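Mitochondrial association factor 1 (Toxoplasma gondii, PDB 6BXS) belongs to a parasite protein family linked to manipulation of host mitochondria and is built on a macro domain, a fold that in relatives often binds ADP-ribose. Local coordinates at residues I93-L98 and A146-H150. Numbering follows the deposited sequence.
Sequences IQERLL and ATFLH
Phe148 lays one face of its ring under the aliphatic part of Gln94: Gln94 CB sits 3.8 Å from the centroid of the Phe148 ring and 15° off its normal, a CH-pi contact. The ring, at chi1 -50° (m) and chi2 91°, reaches the helix backbone, with Phe148 CE2 3.0 Å from Gln94 O, the carbonyl that also accepts Leu98 N at 3.1 Å. Near the ring plane, Leu97 CB lies 4.1 Å from Phe148 CE2; Leu98 CB approaches Phe148 CZ at 3.9 Å. Regular helix 93-98 crosses extended strand 147-150 at 122°, axes 9.5 Å apart, with CA pairs Gln94-Phe148 at 7.1 Å and Leu98-Ala146 at 6.7 Å. This is helix-on-sheet packing in an alpha/beta macro domain: helix 83-103 packs on one face of the mixed sheet near its 109-111 edge, Leu97 also touching Ala125 of strand 120-126, while strand alternation turns Thr147 and Leu149 away. With Gln94 extended at chi1 -67° (m) and chi2 -171° (t), His150 NE2 donates a buried hydrogen bond to Gln94 OE1 at 2.6 Å, N-H...O angle 163°; His150 ND1 is hydrogen-bonded to Ser123 OG. At the Ala146 end, Leu98 (chi1 177°, t; chi2 53°, p) places Leu98 CD1 3.7 Å from Ala146 CB.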
loop_
_atom_site.group_PDB
_atom_site.type_symbol
_atom_site.label_atom_id
_atom_site.label_comp_id
_atom_site.label_asym_id
_atom_site.label_seq_id
_atom_site.Cartn_x
_atom_site.Cartn_y
_atom_site.Cartn_z
ATOM N N ILE A 93 -12.948 2.810 -11.092
ATOM C CA ILE A 93 -11.735 3.539 -11.442
ATOM C C ILE A 93 -10.514 2.625 -11.488
ATOM O O ILE A 93 -9.706 2.708 -12.411
ATOM C CB ILE A 93 -11.471 4.684 -10.442
ATOM C CG1 ILE A 93 -12.528 5.779 -10.611
ATOM C CG2 ILE A 93 -10.071 5.269 -10.642
ATOM C CD1 ILE A 93 -12.505 6.843 -9.530
ATOM N N GLN A 94 -10.380 1.759 -10.489
ATOM C CA GLN A 94 -9.189 0.929 -10.362
ATOM C C GLN A 94 -9.192 -0.250 -11.339
ATOM O O GLN A 94 -8.130 -0.709 -11.756
ATOM C CB GLN A 94 -9.048 0.444 -8.917
ATOM C CG GLN A 94 -8.738 1.591 -7.949
ATOM C CD GLN A 94 -8.368 1.139 -6.545
ATOM O OE1 GLN A 94 -7.649 1.842 -5.834
ATOM N NE2 GLN A 94 -8.863 -0.023 -6.134
ATOM N N GLU A 95 -10.374 -0.729 -11.719
ATOM C CA GLU A 95 -10.467 -1.739 -12.772
ATOM C C GLU A 95 -9.973 -1.182 -14.105
ATOM O O GLU A 95 -9.194 -1.826 -14.807
ATOM C CB GLU A 95 -11.907 -2.239 -12.932
ATOM C CG GLU A 95 -12.328 -3.286 -11.919
ATOM C CD GLU A 95 -13.706 -3.850 -12.214
ATOM O OE1 GLU A 95 -13.832 -4.634 -13.178
ATOM O OE2 GLU A 95 -14.664 -3.505 -11.490
ATOM N N ARG A 96 -10.439 0.016 -14.447
ATOM C CA ARG A 96 -10.056 0.672 -15.693
ATOM C C ARG A 96 -8.559 0.980 -15.734
ATOM O O ARG A 96 -7.901 0.770 -16.755
ATOM C CB ARG A 96 -10.852 1.965 -15.876
ATOM C CG ARG A 96 -12.344 1.759 -16.078
ATOM C CD ARG A 96 -13.102 3.069 -15.942
ATOM N NE ARG A 96 -14.550 2.867 -15.937
ATOM C CZ ARG A 96 -15.430 3.771 -15.514
ATOM N NH1 ARG A 96 -15.019 4.943 -15.051
ATOM N NH2 ARG A 96 -16.727 3.498 -15.547
ATOM N N LEU A 97 -8.028 1.486 -14.627
ATOM C CA LEU A 97 -6.618 1.863 -14.561
ATOM C C LEU A 97 -5.690 0.658 -14.674
ATOM O O LEU A 97 -4.621 0.749 -15.279
ATOM C CB LEU A 97 -6.326 2.612 -13.261
ATOM C CG LEU A 97 -6.640 4.110 -13.238
ATOM C CD1 LEU A 97 -6.404 4.681 -11.844
ATOM C CD2 LEU A 97 -5.800 4.858 -14.268
ATOM N N LEU A 98 -6.089 -0.465 -14.084
ATOM C CA LEU A 98 -5.280 -1.677 -14.145
ATOM C C LEU A 98 -5.163 -2.181 -15.580
ATOM O O LEU A 98 -4.105 -2.659 -15.992
ATOM C CB LEU A 98 -5.868 -2.772 -13.252
ATOM C CG LEU A 98 -5.133 -4.116 -13.303
ATOM C CD1 LEU A 98 -3.635 -3.942 -13.023
ATOM C CD2 LEU A 98 -5.746 -5.106 -12.327
ATOM N N ALA A 146 -1.127 -5.468 -8.601
ATOM C CA ALA A 146 -1.756 -4.232 -9.047
ATOM C C ALA A 146 -1.617 -3.170 -7.967
ATOM O O ALA A 146 -2.008 -3.391 -6.822
ATOM C CB ALA A 146 -3.220 -4.464 -9.381
ATOM N N THR A 147 -1.057 -2.023 -8.338
ATOM C CA THR A 147 -0.818 -0.936 -7.398
ATOM C C THR A 147 -1.427 0.362 -7.917
ATOM O O THR A 147 -1.196 0.757 -9.059
ATOM C CB THR A 147 0.687 -0.728 -7.146
ATOM O OG1 THR A 147 1.262 -1.944 -6.651
ATOM C CG2 THR A 147 0.914 0.386 -6.133
ATOM N N PHE A 148 -2.202 1.017 -7.059
ATOM C CA PHE A 148 -2.859 2.268 -7.403
ATOM C C PHE A 148 -2.430 3.376 -6.447
ATOM O O PHE A 148 -2.118 3.117 -5.286
ATOM C CB PHE A 148 -4.379 2.092 -7.370
ATOM C CG PHE A 148 -4.864 0.906 -8.154
ATOM C CD1 PHE A 148 -5.002 -0.330 -7.545
ATOM C CD2 PHE A 148 -5.169 1.023 -9.498
ATOM C CE1 PHE A 148 -5.439 -1.424 -8.260
ATOM C CE2 PHE A 148 -5.607 -0.070 -10.222
ATOM C CZ PHE A 148 -5.743 -1.295 -9.603
ATOM N N LEU A 149 -2.410 4.605 -6.952
ATOM C CA LEU A 149 -2.106 5.780 -6.147
ATOM C C LEU A 149 -3.164 6.844 -6.419
ATOM O O LEU A 149 -3.416 7.191 -7.572
ATOM C CB LEU A 149 -0.702 6.306 -6.465
ATOM C CG LEU A 149 -0.097 7.345 -5.514
ATOM C CD1 LEU A 149 1.422 7.334 -5.624
ATOM C CD2 LEU A 149 -0.632 8.743 -5.798
ATOM N N HIS A 150 -3.780 7.356 -5.357
ATOM C CA HIS A 150 -4.863 8.329 -5.487
ATOM C C HIS A 150 -4.564 9.618 -4.733
ATOM O O HIS A 150 -4.181 9.589 -3.564
ATOM C CB HIS A 150 -6.181 7.749 -4.965
ATOM C CG HIS A 150 -6.582 6.460 -5.611
ATOM N ND1 HIS A 150 -7.159 6.401 -6.861
ATOM C CD2 HIS A 150 -6.511 5.183 -5.167
ATOM C CE1 HIS A 150 -7.413 5.140 -7.166
ATOM N NE2 HIS A 150 -7.030 4.382 -6.155
#